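Local coordinates for protein TonB-dependent siderophore receptor (Pseudomonas aeruginosa 39016, PDB 5NEC) that probably takes up iron-loaded siderophores, and drug conjugates built on them, across the outer membrane in a TonB-dependent way, at residues S642-Y647 with G658-D663; D64-S69 with N698-F703; A600-L605 with P637-S642; L550-A555 with L586-K591; T76-T81 with V129-N134. All coordinates share one frame; numbering follows the deposited sequence.

Interaction 1: residues S642-Y647 with G658-D663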
# COMPACT_ATOMS: atom_id res chain seq x y z
N SER A 642 -2.16 7.33 14.85
CA SER A 642 -0.78 6.90 14.69
C SER A 642 0.13 8.01 15.19
O SER A 642 -0.03 9.16 14.80
CB SER A 642 -0.47 6.61 13.22
OG SER A 642 -1.27 5.55 12.69
N LEU A 643 1.07 7.66 16.07
CA LEU A 643 2.06 8.58 16.60
C LEU A 643 3.40 7.89 16.46
O LEU A 643 3.57 6.80 16.99
CB LEU A 643 1.81 8.87 18.08
CG LEU A 643 2.93 9.65 18.81
CD1 LEU A 643 3.14 11.01 18.17
CD2 LEU A 643 2.62 9.82 20.29
N TRP A 644 4.34 8.53 15.76
CA TRP A 644 5.74 8.09 15.75
C TRP A 644 6.60 9.27 16.18
O TRP A 644 6.45 10.37 15.65
CB TRP A 644 6.18 7.62 14.36
CG TRP A 644 7.61 7.17 14.35
CD1 TRP A 644 8.68 7.87 13.87
CD2 TRP A 644 8.12 5.95 14.87
NE1 TRP A 644 9.83 7.14 14.05
CE2 TRP A 644 9.52 5.96 14.67
CE3 TRP A 644 7.53 4.83 15.49
CZ2 TRP A 644 10.35 4.90 15.06
CZ3 TRP A 644 8.34 3.77 15.87
CH2 TRP A 644 9.74 3.81 15.66
N THR A 645 7.50 9.03 17.13
CA THR A 645 8.36 10.08 17.66
C THR A 645 9.77 9.61 17.97
O THR A 645 9.96 8.48 18.43
CB THR A 645 7.73 10.73 18.90
OG1 THR A 645 8.50 11.87 19.27
CG2 THR A 645 7.65 9.77 20.09
N THR A 646 10.76 10.47 17.70
CA THR A 646 12.14 10.22 18.10
C THR A 646 12.70 11.40 18.88
O THR A 646 12.30 12.55 18.67
CB THR A 646 13.05 9.93 16.90
OG1 THR A 646 12.98 11.00 15.95
CG2 THR A 646 12.63 8.61 16.25
N TYR A 647 13.60 11.08 19.80
CA TYR A 647 14.25 12.08 20.64
C TYR A 647 15.77 11.86 20.62
O TYR A 647 16.22 10.75 20.92
CB TYR A 647 13.72 12.01 22.07
CG TYR A 647 14.10 13.23 22.89
CD1 TYR A 647 13.40 14.43 22.74
CD2 TYR A 647 15.17 13.19 23.80
CE1 TYR A 647 13.73 15.55 23.48
CE2 TYR A 647 15.52 14.30 24.54
CZ TYR A 647 14.80 15.48 24.38
OH TYR A 647 15.13 16.60 25.10
N GLY A 658 6.41 4.39 19.00
CA GLY A 658 5.15 4.68 18.38
C GLY A 658 4.00 4.07 19.14
O GLY A 658 4.16 3.02 19.75
N ALA A 659 2.86 4.74 19.10
CA ALA A 659 1.61 4.22 19.62
C ALA A 659 0.60 4.28 18.48
O ALA A 659 0.45 5.33 17.83
CB ALA A 659 1.13 5.05 20.79
N PHE A 660 -0.07 3.16 18.22
CA PHE A 660 -1.01 3.07 17.11
C PHE A 660 -2.32 2.51 17.63
O PHE A 660 -2.33 1.45 18.23
CB PHE A 660 -0.44 2.19 16.00
CG PHE A 660 0.96 2.56 15.60
CD1 PHE A 660 1.19 3.57 14.69
CD2 PHE A 660 2.06 1.91 16.16
CE1 PHE A 660 2.48 3.93 14.32
CE2 PHE A 660 3.35 2.27 15.81
CZ PHE A 660 3.57 3.29 14.89
N TYR A 661 -3.42 3.23 17.40
CA TYR A 661 -4.76 2.71 17.69
C TYR A 661 -5.55 2.51 16.39
O TYR A 661 -5.51 3.35 15.48
CB TYR A 661 -5.50 3.64 18.67
CG TYR A 661 -6.93 3.23 18.91
CD1 TYR A 661 -7.26 2.23 19.82
CD2 TYR A 661 -7.98 3.83 18.19
CE1 TYR A 661 -8.56 1.85 20.03
CE2 TYR A 661 -9.29 3.46 18.39
CZ TYR A 661 -9.58 2.47 19.32
OH TYR A 661 -10.87 2.07 19.52
N VAL A 662 -6.25 1.39 16.29
CA VAL A 662 -7.22 1.16 15.21
C VAL A 662 -8.50 0.63 15.86
O VAL A 662 -8.46 -0.33 16.59
CB VAL A 662 -6.70 0.14 14.15
CG1 VAL A 662 -7.77 -0.14 13.11
CG2 VAL A 662 -5.45 0.65 13.47
N ASP A 663 -9.62 1.29 15.55
CA ASP A 663 -10.96 0.92 16.05
C ASP A 663 -11.39 -0.41 15.41
O ASP A 663 -10.71 -0.91 14.52
CB ASP A 663 -11.93 2.05 15.65
CG ASP A 663 -13.16 2.14 16.52
OD1 ASP A 663 -13.58 1.14 17.14
OD2 ASP A 663 -13.74 3.25 16.54

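Interaction 2: residues D64-S69 with N698-F703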
# COMPACT_ATOMS: atom_id res chain seq x y z
N ASP A 64 13.59 4.56 10.47
CA ASP A 64 13.46 4.57 11.94
C ASP A 64 12.48 3.53 12.48
O ASP A 64 12.70 2.98 13.57
CB ASP A 64 13.06 5.98 12.47
CG ASP A 64 14.17 7.03 12.31
OD1 ASP A 64 15.35 6.69 12.07
OD2 ASP A 64 13.85 8.23 12.42
N THR A 65 11.40 3.26 11.73
CA THR A 65 10.45 2.18 12.06
C THR A 65 10.94 0.80 11.62
O THR A 65 10.36 -0.19 12.01
CB THR A 65 9.04 2.43 11.43
OG1 THR A 65 9.11 2.45 10.00
CG2 THR A 65 8.42 3.75 11.94
N ALA A 66 12.01 0.74 10.83
CA ALA A 66 12.53 -0.51 10.24
C ALA A 66 11.46 -1.31 9.48
O ALA A 66 11.46 -2.53 9.48
CB ALA A 66 13.19 -1.37 11.31
N ALA A 67 10.56 -0.59 8.80
CA ALA A 67 9.54 -1.17 7.95
C ALA A 67 10.16 -2.02 6.86
O ALA A 67 11.09 -1.57 6.19
CB ALA A 67 8.70 -0.06 7.32
N VAL A 68 9.66 -3.24 6.69
CA VAL A 68 10.15 -4.15 5.63
C VAL A 68 9.14 -4.30 4.49
O VAL A 68 9.37 -5.10 3.58
CB VAL A 68 10.57 -5.54 6.20
CG1 VAL A 68 11.70 -5.37 7.20
CG2 VAL A 68 9.41 -6.28 6.84
N SER A 69 8.04 -3.57 4.54
CA SER A 69 7.04 -3.61 3.47
C SER A 69 6.22 -2.34 3.44
O SER A 69 6.29 -1.51 4.36
CB SER A 69 6.10 -4.81 3.65
OG SER A 69 5.22 -4.61 4.73
N ASN A 698 15.00 -2.24 17.12
CA ASN A 698 13.56 -2.00 17.05
C ASN A 698 12.82 -3.10 17.81
O ASN A 698 13.14 -4.28 17.67
CB ASN A 698 13.10 -1.97 15.59
CG ASN A 698 13.48 -0.70 14.89
OD1 ASN A 698 14.60 -0.57 14.37
ND2 ASN A 698 12.55 0.26 14.87
N VAL A 699 11.83 -2.70 18.60
CA VAL A 699 10.92 -3.64 19.22
C VAL A 699 9.55 -3.31 18.66
O VAL A 699 9.03 -2.22 18.88
CB VAL A 699 10.96 -3.54 20.77
CG1 VAL A 699 10.02 -4.56 21.41
CG2 VAL A 699 12.37 -3.81 21.27
N GLN A 700 9.00 -4.25 17.90
CA GLN A 700 7.70 -4.10 17.27
C GLN A 700 6.70 -4.84 18.13
O GLN A 700 6.95 -6.00 18.46
CB GLN A 700 7.68 -4.70 15.85
CG GLN A 700 8.86 -4.37 14.96
CD GLN A 700 8.95 -2.92 14.55
OE1 GLN A 700 8.29 -2.03 15.11
NE2 GLN A 700 9.79 -2.65 13.55
N ASN A 701 5.58 -4.18 18.44
CA ASN A 701 4.51 -4.76 19.24
C ASN A 701 5.10 -5.12 20.61
O ASN A 701 5.28 -6.27 20.95
CB ASN A 701 3.91 -5.96 18.52
CG ASN A 701 2.59 -6.40 19.09
OD1 ASN A 701 2.14 -5.91 20.12
ND2 ASN A 701 1.95 -7.36 18.41
N VAL A 702 5.41 -4.07 21.37
CA VAL A 702 6.16 -4.18 22.62
C VAL A 702 5.44 -5.06 23.63
O VAL A 702 6.08 -5.86 24.30
CB VAL A 702 6.47 -2.79 23.24
CG1 VAL A 702 7.08 -2.93 24.63
CG2 VAL A 702 7.41 -2.00 22.34
N PHE A 703 4.12 -4.94 23.71
CA PHE A 703 3.32 -5.72 24.66
C PHE A 703 2.78 -7.06 24.09
O PHE A 703 1.98 -7.72 24.74
CB PHE A 703 2.23 -4.81 25.25
CG PHE A 703 2.79 -3.62 26.00
CD1 PHE A 703 3.36 -3.79 27.27
CD2 PHE A 703 2.82 -2.35 25.43
CE1 PHE A 703 3.90 -2.71 27.96
CE2 PHE A 703 3.37 -1.27 26.11
CZ PHE A 703 3.92 -1.45 27.37

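Interaction 3: residues A600-L605 with P637-S642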
# COMPACT_ATOMS: atom_id res chain seq x y z
N ALA A 600 2.72 12.03 12.93
CA ALA A 600 1.49 11.63 13.63
C ALA A 600 0.23 12.09 12.91
O ALA A 600 0.25 13.07 12.20
CB ALA A 600 1.51 12.16 15.06
N GLY A 601 -0.86 11.34 13.09
CA GLY A 601 -2.16 11.72 12.54
C GLY A 601 -3.34 11.11 13.28
O GLY A 601 -3.19 10.12 13.99
N TYR A 602 -4.51 11.72 13.12
CA TYR A 602 -5.75 11.17 13.65
C TYR A 602 -6.75 11.14 12.50
O TYR A 602 -6.74 12.03 11.66
CB TYR A 602 -6.30 12.00 14.83
CG TYR A 602 -7.74 11.63 15.20
CD1 TYR A 602 -8.03 10.47 15.93
CD2 TYR A 602 -8.82 12.40 14.76
CE1 TYR A 602 -9.35 10.11 16.22
CE2 TYR A 602 -10.13 12.05 15.05
CZ TYR A 602 -10.39 10.91 15.78
OH TYR A 602 -11.70 10.59 16.04
N SER A 603 -7.59 10.11 12.46
CA SER A 603 -8.58 9.94 11.41
C SER A 603 -9.92 9.53 12.02
O SER A 603 -9.98 8.60 12.81
CB SER A 603 -8.09 8.90 10.40
OG SER A 603 -9.13 8.48 9.51
N TYR A 604 -10.97 10.27 11.66
CA TYR A 604 -12.33 9.95 12.01
C TYR A 604 -13.10 9.74 10.71
O TYR A 604 -13.12 10.61 9.86
CB TYR A 604 -12.97 11.09 12.82
CG TYR A 604 -14.45 10.89 13.10
CD1 TYR A 604 -14.89 10.07 14.14
CD2 TYR A 604 -15.42 11.52 12.30
CE1 TYR A 604 -16.25 9.89 14.39
CE2 TYR A 604 -16.78 11.35 12.54
CZ TYR A 604 -17.18 10.54 13.60
OH TYR A 604 -18.52 10.36 13.83
N LEU A 605 -13.71 8.57 10.57
CA LEU A 605 -14.44 8.21 9.37
C LEU A 605 -15.82 7.73 9.79
O LEU A 605 -15.97 6.66 10.37
CB LEU A 605 -13.70 7.10 8.62
CG LEU A 605 -12.30 7.48 8.12
CD1 LEU A 605 -11.55 6.27 7.60
CD2 LEU A 605 -12.39 8.54 7.04
N PRO A 637 -12.14 1.85 9.69
CA PRO A 637 -12.20 2.10 11.13
C PRO A 637 -12.70 3.51 11.39
O PRO A 637 -12.28 4.45 10.73
CB PRO A 637 -10.74 1.96 11.58
CG PRO A 637 -9.93 2.24 10.36
CD PRO A 637 -10.75 1.77 9.20
N LYS A 638 -13.62 3.62 12.32
CA LYS A 638 -14.25 4.89 12.64
C LYS A 638 -13.22 5.85 13.21
O LYS A 638 -13.18 7.00 12.82
CB LYS A 638 -15.40 4.66 13.62
CG LYS A 638 -16.36 5.81 13.76
CD LYS A 638 -17.51 5.40 14.65
CE LYS A 638 -18.47 6.56 14.90
NZ LYS A 638 -19.24 6.89 13.67
N ASN A 639 -12.39 5.35 14.13
CA ASN A 639 -11.28 6.07 14.75
C ASN A 639 -9.93 5.38 14.50
O ASN A 639 -9.81 4.16 14.66
CB ASN A 639 -11.51 6.12 16.26
CG ASN A 639 -12.71 6.96 16.65
OD1 ASN A 639 -12.76 8.15 16.36
ND2 ASN A 639 -13.67 6.35 17.30
N SER A 640 -8.91 6.14 14.14
CA SER A 640 -7.54 5.61 14.18
C SER A 640 -6.55 6.70 14.50
O SER A 640 -6.79 7.88 14.21
CB SER A 640 -7.18 4.87 12.87
OG SER A 640 -7.63 5.57 11.72
N PHE A 641 -5.46 6.31 15.14
CA PHE A 641 -4.46 7.24 15.62
C PHE A 641 -3.09 6.59 15.45
O PHE A 641 -2.89 5.44 15.84
CB PHE A 641 -4.76 7.59 17.11
CG PHE A 641 -3.67 8.40 17.79
CD1 PHE A 641 -2.56 7.77 18.35
CD2 PHE A 641 -3.77 9.79 17.89
CE1 PHE A 641 -1.57 8.51 18.98
CE2 PHE A 641 -2.77 10.53 18.52
CZ PHE A 641 -1.67 9.89 19.07
N SER A 642 -2.16 7.33 14.85
CA SER A 642 -0.78 6.90 14.69
C SER A 642 0.13 8.01 15.19
O SER A 642 -0.03 9.16 14.80
CB SER A 642 -0.47 6.61 13.22
OG SER A 642 -1.27 5.55 12.69
O HOH W 1 -10.43 6.35 10.82

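Interaction 4: residues L550-A555 with L586-K591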
# COMPACT_ATOMS: atom_id res chain seq x y z
N LEU A 550 7.98 22.13 11.12
CA LEU A 550 6.82 21.45 11.70
C LEU A 550 5.58 21.83 10.89
O LEU A 550 5.24 23.01 10.83
CB LEU A 550 6.61 21.90 13.15
CG LEU A 550 5.46 21.26 13.95
CD1 LEU A 550 5.72 19.78 14.17
CD2 LEU A 550 5.26 21.97 15.28
N GLU A 551 4.92 20.85 10.28
CA GLU A 551 3.67 21.10 9.55
C GLU A 551 2.49 20.52 10.35
O GLU A 551 2.52 19.35 10.71
CB GLU A 551 3.73 20.52 8.13
CG GLU A 551 4.55 21.36 7.12
CD GLU A 551 3.92 21.50 5.71
OE1 GLU A 551 2.71 21.79 5.64
OE2 GLU A 551 4.66 21.32 4.69
N LEU A 552 1.50 21.35 10.66
CA LEU A 552 0.24 20.89 11.26
C LEU A 552 -0.88 21.01 10.23
O LEU A 552 -0.89 21.95 9.45
CB LEU A 552 -0.09 21.70 12.52
CG LEU A 552 0.98 21.70 13.62
CD1 LEU A 552 0.44 22.37 14.87
CD2 LEU A 552 1.43 20.29 13.97
N SER A 553 -1.80 20.04 10.21
CA SER A 553 -2.91 19.96 9.25
C SER A 553 -4.22 19.62 9.94
O SER A 553 -4.23 18.87 10.92
CB SER A 553 -2.66 18.86 8.20
OG SER A 553 -1.73 19.27 7.21
N ALA A 554 -5.32 20.13 9.41
CA ALA A 554 -6.65 19.73 9.84
C ALA A 554 -7.55 19.76 8.63
O ALA A 554 -7.47 20.70 7.85
CB ALA A 554 -7.17 20.65 10.93
N ALA A 555 -8.38 18.73 8.44
CA ALA A 555 -9.35 18.71 7.34
C ALA A 555 -10.67 18.08 7.76
O ALA A 555 -10.72 17.23 8.64
CB ALA A 555 -8.77 17.99 6.11
N LEU A 586 -6.40 14.97 11.13
CA LEU A 586 -5.40 15.85 11.76
C LEU A 586 -4.02 15.27 11.52
O LEU A 586 -3.85 14.06 11.66
CB LEU A 586 -5.66 15.93 13.27
CG LEU A 586 -7.06 16.31 13.75
CD1 LEU A 586 -7.12 16.26 15.28
CD2 LEU A 586 -7.46 17.67 13.21
N SER A 587 -3.03 16.10 11.17
CA SER A 587 -1.63 15.66 11.03
C SER A 587 -0.63 16.59 11.70
O SER A 587 -0.84 17.79 11.80
CB SER A 587 -1.20 15.57 9.56
OG SER A 587 -2.23 15.06 8.75
N ALA A 588 0.48 16.01 12.13
CA ALA A 588 1.63 16.74 12.63
C ALA A 588 2.88 16.03 12.11
O ALA A 588 3.00 14.81 12.27
CB ALA A 588 1.61 16.77 14.16
N SER A 589 3.79 16.78 11.50
CA SER A 589 4.97 16.22 10.85
C SER A 589 6.17 17.15 10.94
O SER A 589 6.11 18.27 10.43
CB SER A 589 4.63 15.87 9.38
OG SER A 589 4.41 17.01 8.58
N GLY A 590 7.25 16.70 11.60
CA GLY A 590 8.52 17.43 11.70
C GLY A 590 9.02 17.66 13.13
O GLY A 590 8.73 16.88 14.03
N LYS A 591 9.77 18.75 13.33
CA LYS A 591 10.44 19.04 14.62
C LYS A 591 9.57 19.83 15.59
O LYS A 591 9.00 20.86 15.23
CB LYS A 591 11.77 19.78 14.39
CG LYS A 591 12.86 18.84 13.91
CD LYS A 591 14.15 19.50 13.53
CE LYS A 591 15.03 18.48 12.82
NZ LYS A 591 16.37 19.03 12.46

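Interaction 5: residues T76-T81 with V129-N134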
# COMPACT_ATOMS: atom_id res chain seq x y z
N THR A 76 1.97 4.06 9.96
CA THR A 76 2.16 5.45 10.40
C THR A 76 1.13 6.47 9.89
O THR A 76 1.10 7.58 10.37
CB THR A 76 3.58 5.98 10.01
OG1 THR A 76 3.82 5.79 8.61
CG2 THR A 76 4.65 5.27 10.80
N VAL A 77 0.31 6.10 8.92
CA VAL A 77 -0.72 6.99 8.40
C VAL A 77 -2.08 6.38 8.73
O VAL A 77 -2.48 5.39 8.11
CB VAL A 77 -0.58 7.18 6.88
CG1 VAL A 77 -1.68 8.10 6.36
CG2 VAL A 77 0.79 7.76 6.56
N PRO A 78 -2.82 6.99 9.66
CA PRO A 78 -4.06 6.38 10.16
C PRO A 78 -5.17 6.35 9.14
O PRO A 78 -5.22 7.20 8.25
CB PRO A 78 -4.45 7.29 11.32
CG PRO A 78 -3.96 8.65 10.88
CD PRO A 78 -2.68 8.39 10.14
N GLY A 79 -6.06 5.37 9.27
CA GLY A 79 -7.21 5.23 8.35
C GLY A 79 -6.97 4.51 7.03
O GLY A 79 -7.84 4.50 6.15
N ILE A 80 -5.79 3.92 6.86
CA ILE A 80 -5.48 3.11 5.68
C ILE A 80 -5.50 1.68 6.17
O ILE A 80 -4.65 1.29 6.96
CB ILE A 80 -4.09 3.46 5.08
CG1 ILE A 80 -4.02 4.96 4.77
CG2 ILE A 80 -3.83 2.64 3.81
CD1 ILE A 80 -2.78 5.34 4.01
N THR A 81 -6.50 0.92 5.75
CA THR A 81 -6.59 -0.49 6.09
C THR A 81 -6.45 -1.34 4.84
O THR A 81 -6.73 -0.90 3.73
CB THR A 81 -7.92 -0.82 6.78
OG1 THR A 81 -8.99 -0.74 5.83
CG2 THR A 81 -8.17 0.15 7.90
N VAL A 129 0.73 9.70 0.08
CA VAL A 129 -0.67 9.30 0.26
C VAL A 129 -1.60 10.48 -0.02
O VAL A 129 -1.65 11.41 0.75
CB VAL A 129 -0.92 8.80 1.71
CG1 VAL A 129 -2.29 8.14 1.84
CG2 VAL A 129 0.17 7.82 2.13
N SER A 130 -2.32 10.42 -1.13
CA SER A 130 -3.42 11.37 -1.42
C SER A 130 -4.72 10.80 -0.89
O SER A 130 -5.16 9.74 -1.33
CB SER A 130 -3.56 11.58 -2.92
OG SER A 130 -2.54 12.45 -3.36
N LYS A 131 -5.36 11.51 0.03
CA LYS A 131 -6.54 10.97 0.71
C LYS A 131 -7.86 11.23 -0.02
O LYS A 131 -8.77 10.43 0.06
CB LYS A 131 -6.58 11.43 2.17
CG LYS A 131 -5.28 11.11 2.90
CD LYS A 131 -5.50 10.49 4.26
CE LYS A 131 -4.31 10.75 5.19
NZ LYS A 131 -4.62 10.31 6.58
N GLY A 132 -7.95 12.33 -0.75
CA GLY A 132 -9.08 12.57 -1.64
C GLY A 132 -8.60 12.44 -3.06
O GLY A 132 -7.42 12.14 -3.29
N PRO A 133 -9.49 12.69 -4.04
CA PRO A 133 -9.11 12.51 -5.45
C PRO A 133 -8.08 13.53 -5.96
O PRO A 133 -7.87 14.59 -5.33
CB PRO A 133 -10.44 12.66 -6.19
CG PRO A 133 -11.25 13.54 -5.30
CD PRO A 133 -10.89 13.15 -3.90
N ASN A 134 -7.45 13.18 -7.08
CA ASN A 134 -6.44 14.00 -7.75
C ASN A 134 -6.42 13.65 -9.26
O ASN A 134 -5.88 12.62 -9.65
CB ASN A 134 -5.06 13.75 -7.09
CG ASN A 134 -3.97 14.69 -7.59
OD1 ASN A 134 -4.17 15.48 -8.51
ND2 ASN A 134 -2.79 14.59 -6.98

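Interaction 1: residues S642-Y647 with G658-D663
Phe660 carries CG anti to its own carbonyl carbon (chi1 -50°), whereas Trp644 on the facing strand has CG anti to the backbone N (chi1 -180°); from these starting points both rings lean over the partner strand, on the same face of an antiparallel pair. The rings touch only loosely, with Trp644 CE3 4.3 Å from Phe660 CZ. Gly658 pairs directly with Trp644, and because it has no side chain the indole settles against bare backbone, CE3 of Trp644 lying 3.7 Å from the N of Gly658. Ser642, the non-hydrogen-bonded partner of Phe660, brings its hydroxyl to the phenyl edge in the plane of the ring, OG being 3.7 Å from CD1 of Phe660. That hydroxyl is hydrogen-bonded to the backbone O of Arg75.

Between these two pairs sits the hydrogen-bonded pair of Leu643 and Ala659, whose side chains take the other face. Leu643 N donates to Ala659 O at 3.0 Å, and the bond from Ala659 N to Leu643 O is equally long. The second carbonyl has an additional neighbour, since the CA of Gly658 approaches Leu643 O to 3.0 Å in a CA-H...O contact.

The example illustrates how a beta-barrel hairpin can turn its polar and aromatic groups inward to a plug: Trp644 meets Thr65 and Asp64 and bonds through NE1 to Tyr33 OH, while Phe660 touches Arg75. Within the barrel wall, strand 596-609 flanks the hairpin beside 639-650, and strand 674-688 flanks it beside 653-666.

Interaction 2: residues D64-S69 with N698-F703
Asn698 and Gln700, two residues apart on a barrel strand, each extend an amide to a backbone carbonyl of the plug, at Asp64 and Thr65 respectively. Both side chains set out with CG anti to the carbonyl carbon, but they finish differently. Asn698 is short, and its ND2 meets Asp64 O at 3.0 Å with a nearly straight N-H...O angle of 168°, the acceptor lying within 1° of the amide plane. Gln700 has one more carbon to place and bends at chi2 (-67°), which turns CD off the line of the chain; NE2 then donates to Thr65 O, also at 3.0 Å. In both bonds the donor is tilted somewhat from the plane of the receiving carbonyl. The other end of the Asn698 amide is held too, since OD1 accepts from Gln696 NE2, consistent with the way round the amide is turned. Against this same OD1 rests the methyl of Ala66, its CB 3.5 Å away.

Ala66, with positive phi, closes helix 59-64 in a Schellman motif, so the two carbonyls lie about the C-terminal end of that helix. The chemistry implies a neutral, directional join between plug and barrel: amide N-H groups from the wall satisfy buried carbonyls, where the helix end would be expected to carry partial negative charge.

Interaction 3: residues A600-L605 with P637-S642
Lys638 and Leu605, the residues most covered by this contact, meet where the antiparallel pairing begins. Leu605 N donates to Lys638 O at 2.8 Å, while Lys638, with CG anti to its backbone N (chi1 -165°), sets that CG 3.5 Å from Leu605 O. Its chain then runs side by side with Tyr604, pointing the same way, and brings NZ to 3.5 Å from the tyrosine OH; the ammonium also forms a long, weak ion pair with Asp606. Leu605 also lays CB and CD1 against Pro637 O.

Ser640, third in buried area, exchanges two backbone bonds with Ser603, and on the plug-facing surface one water is hydrogen-bonded to both hydroxyls, 2.8 Å from Ser603 OG and 3.0 Å from Ser640 OG. The opposite face carries tyrosines. There Tyr602 OH donates to Asn639 OD1 at 2.7 Å, and the same oxygen lies in plane at the edge of the Tyr604 ring, 3.6 Å from CD1, so a single amide oxygen serves two aromatic neighbours.

This is ordinary barrel-wall pairing, seamed with polar groups on both faces. Strand 579-589 continues the wall beyond 596-609, strand 653-666 continues it beyond 639-650, and Pro78 of the plug rests on Ser603 and Ser640.

Interaction 4: residues L550-A555 with L586-K591
Leu552 and Ala588 face each other across two antiparallel strands of the TonB-dependent receptor's beta-barrel, as do Leu586 and Ala554 two residues along, the next pair on the same face. The two couples are reciprocal: a leucine from each strand leans over an alanine of the other. In both leucines CG stands anti to the carbonyl carbon (chi1 -56° in Leu552), and the CD2 branch does the touching. Leu552 CD2 comes to 3.5 Å from Ala588 CB, and Leu586 CD2 to 3.8 Å from Ala554 CB. Small methyls opposite branched chains thus make a compact apolar surface, which in a membrane barrel may face lipid.

The reverse face is polar. Ser553 and Ser587 abut through their CB atoms, and Glu551 sets CB 3.6 Å from Ser589 OG while its carboxylate leads away from the partner strand. The Ser589 hydroxyl is hydrogen-bonded to Asn34 OD1. Glu551 with Ser589 and Ser553 with Ser587 are the hydrogen-bonded pairs, each joined by two backbone bonds; that from Glu551 N to Ser589 O is 2.8 Å long and nearly straight (174°).

At Gly590 phi becomes positive and the chain turns a corner. Just past this corner Lys591 O lies 3.3 Å from Leu550 CB.

Interaction 5: residues T76-T81 with V129-N134
Val77 is the first residue of 76-81 to reach the other segment, and its two methyls divide the work. CG1 meets the end of Lys131, whose side chain crosses that of Val77 obliquely, with the CE of Lys131 3.9 Å from Val77 CG1 and NZ 3.7 Å from it. CG2 turns to Val129 in a looser contact, 4.5 Å from its CG2. Pro78 follows, its CB pointing away from 129-134, and it participates chiefly through its carbonyl: Pro78 O lies 3.6 Å from Lys131 NZ, a distance that places the ammonium beside a buried carbonyl. Gly79, at positive phi, lets the chain turn before Ile80.

Ile80 makes the close apolar contact. Its CG1 stands anti to the carbonyl carbon (chi1 -55°), and chi2 of -172° extends CD1, which meets Val129 CG1 tip to tip at 3.6 Å. Val129 therefore receives a methyl from each of two residues, while Lys131, bent at chi2, brings CE and NZ to Val77 and NZ to Pro78.

The contact illustrates how a plug core may be closed by a few branched side chains between separate sheets. Ile80 leads into the three-stranded sheet of 80-83, 94-97 and 100-101, whereas Val129 lies near the end of strand 124-130 of the mixed sheet, flanked there by strands 54-57 and 146-151; Val77 packs on 54-57, and Pro78 leans outward on Ser640 and Ser642 of barrel strand 639-650.

How the interactions relate
From the N terminus, interaction 2 opens first, at 64-69, and closes last, at 698-703, so its loop of more than 600 residues encloses all the others. Within it the contacts follow in series and none cross. Interaction 5 closes inside the plug; interactions 4, 3 and 1 then close one after another in the barrel wall, where 3 passes to 1 through the shared Ser642. Backbone bonds between strands 579-589 and 596-609 link interaction 4 to 3. Plug and wall meet directly at interaction 2, and again where 76-81 packs against 637-642, bringing interaction 5 against 1 and 3.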